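Local coordinates for protein peptidoglycan-N-acetylglucosamine deacetylase BC_1974 (Bacillus cereus, PDB 5N1P) that removes acetyl groups from N-acetylglucosamine residues of peptidoglycan by metal-dependent hydrolysis, using zinc, cobalt or nickel, at residues G72-V75 / N76-E80; E108-R111 / N112-V115; K178-E182 / K183-F187. All coordinates share one frame; numbering follows the deposited sequence.

How the interactions relate
Interactions 1 and 2 are neighbours, their centres about 11 Å apart, and each lies at the start of a helix, 74-89 or 108-116. The two helices pack together through V75 and Y74 on one and K113 and V114 on the other. Interaction 3 lies about 35 Å from both, centre to centre, on the opposite side of the chain's centre, where helix 167-182 gives way to strand 185-187. All three are partly buried. Interaction 1 adds a side-chain amide-carboxylate bond and a Met-aromatic contact to its helical bonds, and interaction 2 is mostly backbone bonding. Interaction 3 combines a Schellman motif with leucine-aromatic packing.

Interaction 1. Residues G72-V75 / N76-E80; sequences GEYV and NEMKE
OE1 of E73 receives the amide of N76, with ND2 2.9 Å away and an almost straight N-H...O angle of 174°. This side-chain bond ties the residue before helix 74-89 to the first turn of that helix, in the NodB-homology domain. The two planes are turned 39° apart: OE1 lies in the amide plane of N76, whereas ND2 approaches from above the carboxylate plane. A bend at chi2 of E73 turns the carboxylate back toward the helix, while the backbone O of the same residue accepts E77 N at 2.9 Å. E73 thus bonds to the new turn through both its backbone and its side chain. One water donates to G72 O and accepts from N76 N, joining the end of the preceding loop to the helix.

The turn's other side is apolar. Y74 has CG anti to the backbone N (chi1 -173°), and M78, bent at chi2, lies across one face of its ring. CG of M78 makes a CH-pi contact 4.1 Å from the ring centroid, offset toward the rim, while SD stands higher above the same ring in a more distant Met-aromatic contact. Further out, the Y74 hydroxyl bonds to T96 OG1.

The side chain of E77 lies about 6 Å, nearest atoms, from that of the zinc ligand H63. Its OE1 takes M61 N and its OE2 bonds to T62 OG1. Both partners lie in sequence between the zinc ligands H59 and H63, so this buried carboxylate holds the segment joining them, consistent with steadying the metal-binding loop. At the end of the tyrosine ring, the methyl CE of M78 reaches CZ of Y74 at 3.6 Å.

Interaction 2. Residues E108-R111 / N112-V115; sequences EGLR and NKVV
L110 and V114 belong to the close-packed side of this helical turn, where V114 N donates to L110 O at 2.9 Å and the CG2 methyl of V114 lies 3.3 Å from that same oxygen. The turn is part of helix 108-116, the crossover helix of the beta-alpha-beta unit that links strands 95-96 and 120-121. Both residues are buried, and V114 meets Y74 and V75 of helix 74-89. Of its two methyls, CG1 stands anti to the backbone N (chi1 164°), which leaves CG2 beside that N and against L110 O. The lower part of K113 joins them, packing on V75 with its CG 3.4 Å from G109 O, and only the end of its chain leads away into an exposed position.

The loose side belongs to E108 and G109, both exposed to solvent. G109 has no side chain, and its O accepts K113 N at 3.1 Å.

A third face is polar and held by the C-terminal tail. N112 lies with CG 3.6 Å from E108 O, whose bonded partner is the backbone N of N112; the side-chain OD1 of N112 takes R205 NH1 instead. One residue earlier, R111 is folded back at chi3 (-57°), and one face of its guanidinium rests over CA of E108, the first residue of the helix. Its NE makes a salt bridge with D203, W201 provides a cation-pi partner, and NH1 bonds to L106 O. Through D203, W201 and R205 the tail is tied to the start of this helix. Back on the side facing helix 74-89, CD2 of L110 packs 4.3 Å from CD of K113.

Interaction 3. Residues K178-E182 / K183-F187; sequences KGLKE and KGYEF
L180 meets two aromatic rings as the chain leaves helix 167-182, its branches divided between Y185 and F187. With CG anti to the carbonyl carbon (chi1 -63°), it sends one methyl to each ring. Against F187 it crosses at about a right angle: CB lies 3.4 Å from CZ, at an oblique position relative to the ring, and CD1 reaches CZ and CE1 as well. The other methyl, CD2, turns to Y185, whose side chain L180 crosses obliquely, and comes 4.0 Å from the ring's CD2. K181 also crosses F187 at about a right angle, its CG at the ring edge, 3.8 Å from CE2.

These side chains are brought together by a Schellman motif. Y185 N donates to L180 O at 3.0 Å, and G184 N donates to K181 O. G184 is the C-prime residue, with a positive phi of 83° that reverses the chain. L180 O also takes a weak bond from K183 N and lies at the edge of the Y185 ring, in its plane. K183 folds over the helix end, with CG 3.2 Å from G179 O.

Beyond the turn, K183 NZ bonds to L150 O and A153 O, and the Y185 hydroxyl bonds to K155 O. The axes of segments 178-182 and 185-187 approach to 7.0 Å, their N-to-C directions 130° apart. L180, Y185 and F187 all touch A4 of strand 2-9, with which strand 185-187 pairs in parallel, while on strand 157-163 L180 reaches I160 and Y185 reaches E158.

Interaction 1. Residues G72-V75 / N76-E80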
loop_
_atom_site.group_PDB
_atom_site.type_symbol
_atom_site.label_atom_id
_atom_site.label_comp_id
_atom_site.label_asym_id
_atom_site.label_seq_id
_atom_site.Cartn_x
_atom_site.Cartn_y
_atom_site.Cartn_z
ATOM N N GLY A 72 -14.297 -3.607 -16.404
ATOM C CA GLY A 72 -14.855 -4.154 -15.175
ATOM C C GLY A 72 -14.178 -5.378 -14.581
ATOM O O GLY A 72 -14.821 -6.173 -13.898
ATOM N N GLU A 73 -12.882 -5.527 -14.817
ATOM C CA GLU A 73 -12.168 -6.712 -14.326
ATOM C C GLU A 73 -11.587 -6.580 -12.922
ATOM O O GLU A 73 -10.908 -7.500 -12.462
ATOM C CB GLU A 73 -11.033 -7.085 -15.287
ATOM C CG GLU A 73 -11.508 -7.534 -16.665
ATOM C CD GLU A 73 -12.305 -8.822 -16.613
ATOM O OE1 GLU A 73 -12.032 -9.656 -15.722
ATOM O OE2 GLU A 73 -13.202 -9.004 -17.464
ATOM N N TYR A 74 -11.852 -5.457 -12.244
ATOM C CA TYR A 74 -11.241 -5.176 -10.941
ATOM C C TYR A 74 -11.341 -6.346 -9.967
ATOM O O TYR A 74 -10.330 -6.803 -9.419
ATOM C CB TYR A 74 -11.892 -3.946 -10.302
ATOM C CG TYR A 74 -11.207 -3.489 -9.024
ATOM C CD1 TYR A 74 -11.613 -3.957 -7.774
ATOM C CD2 TYR A 74 -10.149 -2.596 -9.080
ATOM C CE1 TYR A 74 -10.969 -3.529 -6.600
ATOM C CE2 TYR A 74 -9.512 -2.162 -7.933
ATOM C CZ TYR A 74 -9.927 -2.624 -6.697
ATOM O OH TYR A 74 -9.281 -2.185 -5.561
ATOM N N VAL A 75 -12.557 -6.829 -9.739
ATOM C CA VAL A 75 -12.710 -7.860 -8.716
ATOM C C VAL A 75 -12.078 -9.176 -9.178
ATOM O O VAL A 75 -11.424 -9.856 -8.382
ATOM C CB VAL A 75 -14.182 -8.067 -8.328
ATOM C CG1 VAL A 75 -14.295 -9.175 -7.289
ATOM C CG2 VAL A 75 -14.752 -6.769 -7.765
ATOM N N ASN A 76 -12.222 -9.512 -10.457
ATOM C CA ASN A 76 -11.579 -10.722 -10.974
ATOM C C ASN A 76 -10.059 -10.683 -10.764
ATOM O O ASN A 76 -9.461 -11.672 -10.325
ATOM C CB ASN A 76 -11.906 -10.924 -12.457
ATOM C CG ASN A 76 -13.364 -11.239 -12.691
ATOM O OD1 ASN A 76 -14.032 -11.787 -11.816
ATOM N ND2 ASN A 76 -13.868 -10.903 -13.878
ATOM N N GLU A 77 -9.434 -9.550 -11.069
ATOM C CA GLU A 77 -7.989 -9.437 -10.900
ATOM C C GLU A 77 -7.587 -9.510 -9.444
ATOM O O GLU A 77 -6.573 -10.114 -9.103
ATOM C CB GLU A 77 -7.460 -8.135 -11.491
ATOM C CG GLU A 77 -7.480 -8.130 -13.013
ATOM C CD GLU A 77 -6.480 -7.147 -13.600
ATOM O OE1 GLU A 77 -5.516 -6.774 -12.899
ATOM O OE2 GLU A 77 -6.644 -6.762 -14.779
ATOM N N MET A 78 -8.358 -8.862 -8.577
ATOM C CA MET A 78 -8.006 -8.883 -7.167
ATOM C C MET A 78 -8.131 -10.301 -6.593
ATOM O O MET A 78 -7.310 -10.700 -5.771
ATOM C CB MET A 78 -8.861 -7.904 -6.373
ATOM C CG MET A 78 -8.551 -6.441 -6.717
ATOM S SD MET A 78 -6.814 -6.026 -6.469
ATOM C CE MET A 78 -6.800 -4.322 -6.972
ATOM N N LYS A 79 -9.127 -11.059 -7.056
ATOM C CA LYS A 79 -9.318 -12.441 -6.630
ATOM C C LYS A 79 -8.157 -13.312 -7.114
ATOM O O LYS A 79 -7.677 -14.180 -6.387
ATOM C CB LYS A 79 -10.656 -13.001 -7.141
ATOM C CG LYS A 79 -11.118 -14.239 -6.370
ATOM C CD LYS A 79 -12.528 -14.659 -6.760
ATOM C CE LYS A 79 -12.899 -15.996 -6.125
ATOM N NZ LYS A 79 -14.269 -16.442 -6.516
ATOM N N GLU A 80 -7.683 -13.067 -8.329
ATOM C CA GLU A 80 -6.571 -13.859 -8.851
ATOM C C GLU A 80 -5.301 -13.595 -8.037
ATOM O O GLU A 80 -4.556 -14.518 -7.696
ATOM C CB GLU A 80 -6.323 -13.557 -10.335
ATOM C CG GLU A 80 -5.200 -14.390 -10.920
ATOM C CD GLU A 80 -4.991 -14.160 -12.407
ATOM O OE1 GLU A 80 -5.805 -13.448 -13.038
ATOM O OE2 GLU A 80 -4.003 -14.698 -12.939
HETATM O O HOH W 1 -14.474 -7.848 -11.663
#

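Interaction 2. Residues E108-R111 / N112-V115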
loop_
_atom_site.group_PDB
_atom_site.type_symbol
_atom_site.label_atom_id
_atom_site.label_comp_id
_atom_site.label_asym_id
_atom_site.label_seq_id
_atom_site.Cartn_x
_atom_site.Cartn_y
_atom_site.Cartn_z
ATOM N N GLU A 108 -20.342 2.706 -9.158
ATOM C CA GLU A 108 -21.396 2.065 -8.380
ATOM C C GLU A 108 -21.403 0.545 -8.452
ATOM O O GLU A 108 -21.405 -0.149 -7.433
ATOM C CB GLU A 108 -22.745 2.562 -8.880
ATOM C CG GLU A 108 -23.633 3.158 -7.851
ATOM C CD GLU A 108 -24.784 3.895 -8.506
ATOM O OE1 GLU A 108 -24.523 4.922 -9.166
ATOM O OE2 GLU A 108 -25.935 3.440 -8.383
ATOM N N GLY A 109 -21.452 0.041 -9.678
ATOM C CA GLY A 109 -21.578 -1.383 -9.918
ATOM C C GLY A 109 -20.364 -2.146 -9.435
ATOM O O GLY A 109 -20.499 -3.233 -8.881
ATOM N N LEU A 110 -19.178 -1.585 -9.656
ATOM C CA LEU A 110 -17.950 -2.229 -9.210
ATOM C C LEU A 110 -17.827 -2.217 -7.691
ATOM O O LEU A 110 -17.352 -3.185 -7.104
ATOM C CB LEU A 110 -16.725 -1.559 -9.838
ATOM C CG LEU A 110 -16.543 -1.826 -11.334
ATOM C CD1 LEU A 110 -15.254 -1.192 -11.842
ATOM C CD2 LEU A 110 -16.532 -3.321 -11.604
ATOM N N ARG A 111 -18.262 -1.136 -7.044
ATOM C CA ARG A 111 -18.177 -1.105 -5.584
ATOM C C ARG A 111 -19.082 -2.190 -4.985
ATOM O O ARG A 111 -18.717 -2.832 -4.000
ATOM C CB ARG A 111 -18.537 0.279 -5.034
ATOM C CG ARG A 111 -17.567 1.334 -5.497
ATOM C CD ARG A 111 -17.591 2.588 -4.628
ATOM N NE ARG A 111 -18.899 3.233 -4.506
ATOM C CZ ARG A 111 -19.416 4.073 -5.401
ATOM N NH1 ARG A 111 -18.776 4.322 -6.535
ATOM N NH2 ARG A 111 -20.595 4.631 -5.177
ATOM N N ASN A 112 -20.243 -2.418 -5.595
ATOM C CA ASN A 112 -21.095 -3.530 -5.168
ATOM C C ASN A 112 -20.404 -4.879 -5.348
ATOM O O ASN A 112 -20.473 -5.739 -4.470
ATOM C CB ASN A 112 -22.419 -3.519 -5.928
ATOM C CG ASN A 112 -23.342 -2.434 -5.447
ATOM O OD1 ASN A 112 -23.205 -1.948 -4.325
ATOM N ND2 ASN A 112 -24.297 -2.051 -6.287
ATOM N N LYS A 113 -19.725 -5.052 -6.477
ATOM C CA LYS A 113 -19.010 -6.300 -6.733
ATOM C C LYS A 113 -17.895 -6.516 -5.715
ATOM O O LYS A 113 -17.647 -7.643 -5.278
ATOM C CB LYS A 113 -18.438 -6.314 -8.152
ATOM C CG LYS A 113 -19.486 -6.415 -9.247
ATOM C CD LYS A 113 -18.853 -6.787 -10.579
ATOM C CE LYS A 113 -19.910 -6.984 -11.658
ATOM N NZ LYS A 113 -20.934 -7.977 -11.246
ATOM N N VAL A 114 -17.225 -5.434 -5.337
ATOM C CA VAL A 114 -16.185 -5.496 -4.314
ATOM C C VAL A 114 -16.757 -6.013 -3.003
ATOM O O VAL A 114 -16.224 -6.964 -2.412
ATOM C CB VAL A 114 -15.538 -4.100 -4.099
ATOM C CG1 VAL A 114 -14.751 -4.037 -2.790
ATOM C CG2 VAL A 114 -14.659 -3.746 -5.280
ATOM N N VAL A 115 -17.856 -5.398 -2.567
ATOM C CA VAL A 115 -18.483 -5.759 -1.303
ATOM C C VAL A 115 -18.968 -7.203 -1.360
ATOM O O VAL A 115 -18.737 -7.980 -0.430
ATOM C CB VAL A 115 -19.658 -4.803 -0.969
ATOM C CG1 VAL A 115 -20.397 -5.259 0.285
ATOM C CG2 VAL A 115 -19.145 -3.372 -0.808
#

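Interaction 3. Residues K178-E182 / K183-F187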
loop_
_atom_site.group_PDB
_atom_site.type_symbol
_atom_site.label_atom_id
_atom_site.label_comp_id
_atom_site.label_asym_id
_atom_site.label_seq_id
_atom_site.Cartn_x
_atom_site.Cartn_y
_atom_site.Cartn_z
ATOM N N LYS A 178 11.138 8.990 11.641
ATOM C CA LYS A 178 11.594 9.941 12.652
ATOM C C LYS A 178 10.658 11.139 12.774
ATOM O O LYS A 178 10.248 11.517 13.871
ATOM C CB LYS A 178 13.008 10.417 12.319
ATOM C CG LYS A 178 13.599 11.366 13.351
ATOM C CD LYS A 178 14.993 11.806 12.951
ATOM C CE LYS A 178 15.667 12.578 14.079
ATOM N NZ LYS A 178 17.010 13.071 13.675
ATOM N N GLY A 179 10.323 11.737 11.637
ATOM C CA GLY A 179 9.458 12.901 11.620
ATOM C C GLY A 179 8.072 12.652 12.185
ATOM O O GLY A 179 7.496 13.527 12.825
ATOM N N LEU A 180 7.522 11.463 11.953
ATOM C CA LEU A 180 6.184 11.180 12.458
ATOM C C LEU A 180 6.177 10.714 13.913
ATOM O O LEU A 180 5.221 10.988 14.640
ATOM C CB LEU A 180 5.492 10.139 11.572
ATOM C CG LEU A 180 5.266 10.602 10.133
ATOM C CD1 LEU A 180 4.594 9.515 9.310
ATOM C CD2 LEU A 180 4.448 11.879 10.106
ATOM N N LYS A 181 7.225 10.009 14.335
ATOM C CA LYS A 181 7.341 9.576 15.732
ATOM C C LYS A 181 7.403 10.781 16.652
ATOM O O LYS A 181 6.832 10.777 17.745
ATOM C CB LYS A 181 8.580 8.700 15.945
ATOM C CG LYS A 181 8.453 7.287 15.393
ATOM C CD LYS A 181 9.662 6.429 15.747
ATOM C CE LYS A 181 9.547 5.037 15.133
ATOM N NZ LYS A 181 10.701 4.166 15.492
ATOM N N GLU A 182 8.098 11.813 16.187
ATOM C CA GLU A 182 8.242 13.053 16.935
ATOM C C GLU A 182 6.888 13.720 17.122
ATOM O O GLU A 182 6.659 14.408 18.118
ATOM C CB GLU A 182 9.216 13.993 16.223
ATOM C CG GLU A 182 10.674 13.743 16.576
ATOM C CD GLU A 182 11.636 14.308 15.545
ATOM O OE1 GLU A 182 11.178 15.029 14.635
ATOM O OE2 GLU A 182 12.853 14.041 15.655
ATOM N N LYS A 183 5.984 13.497 16.173
ATOM C CA LYS A 183 4.659 14.101 16.239
ATOM C C LYS A 183 3.632 13.171 16.858
ATOM O O LYS A 183 2.430 13.413 16.766
ATOM C CB LYS A 183 4.207 14.533 14.858
ATOM C CG LYS A 183 5.248 15.346 14.144
ATOM C CD LYS A 183 4.937 15.442 12.674
ATOM C CE LYS A 183 3.636 16.172 12.430
ATOM N NZ LYS A 183 3.606 16.716 11.050
ATOM N N GLY A 184 4.122 12.116 17.497
ATOM C CA GLY A 184 3.283 11.252 18.301
ATOM C C GLY A 184 2.529 10.193 17.526
ATOM O O GLY A 184 1.572 9.626 18.046
ATOM N N TYR A 185 2.947 9.925 16.290
ATOM C CA TYR A 185 2.369 8.821 15.518
ATOM C C TYR A 185 3.036 7.501 15.891
ATOM O O TYR A 185 4.250 7.445 16.086
ATOM C CB TYR A 185 2.514 9.047 14.000
ATOM C CG TYR A 185 1.594 10.092 13.406
ATOM C CD1 TYR A 185 0.295 9.777 13.020
ATOM C CD2 TYR A 185 2.027 11.400 13.231
ATOM C CE1 TYR A 185 -0.544 10.742 12.470
ATOM C CE2 TYR A 185 1.204 12.361 12.686
ATOM C CZ TYR A 185 -0.079 12.040 12.316
ATOM O OH TYR A 185 -0.889 13.018 11.776
ATOM N N GLU A 186 2.239 6.443 15.999
ATOM C CA GLU A 186 2.771 5.084 15.994
ATOM C C GLU A 186 2.604 4.499 14.592
ATOM O O GLU A 186 1.715 4.908 13.846
ATOM C CB GLU A 186 2.070 4.212 17.036
ATOM C CG GLU A 186 2.688 4.304 18.431
ATOM C CD GLU A 186 1.691 4.032 19.544
ATOM O OE1 GLU A 186 0.729 3.271 19.317
ATOM O OE2 GLU A 186 1.875 4.579 20.653
ATOM N N PHE A 187 3.462 3.552 14.231
ATOM C CA PHE A 187 3.400 2.951 12.902
ATOM C C PHE A 187 2.839 1.542 12.925
ATOM O O PHE A 187 3.495 0.605 13.386
ATOM C CB PHE A 187 4.784 2.949 12.265
ATOM C CG PHE A 187 5.241 4.309 11.845
ATOM C CD1 PHE A 187 4.923 4.797 10.585
ATOM C CD2 PHE A 187 5.961 5.112 12.709
ATOM C CE1 PHE A 187 5.327 6.053 10.192
ATOM C CE2 PHE A 187 6.370 6.367 12.323
ATOM C CZ PHE A 187 6.051 6.838 11.062
#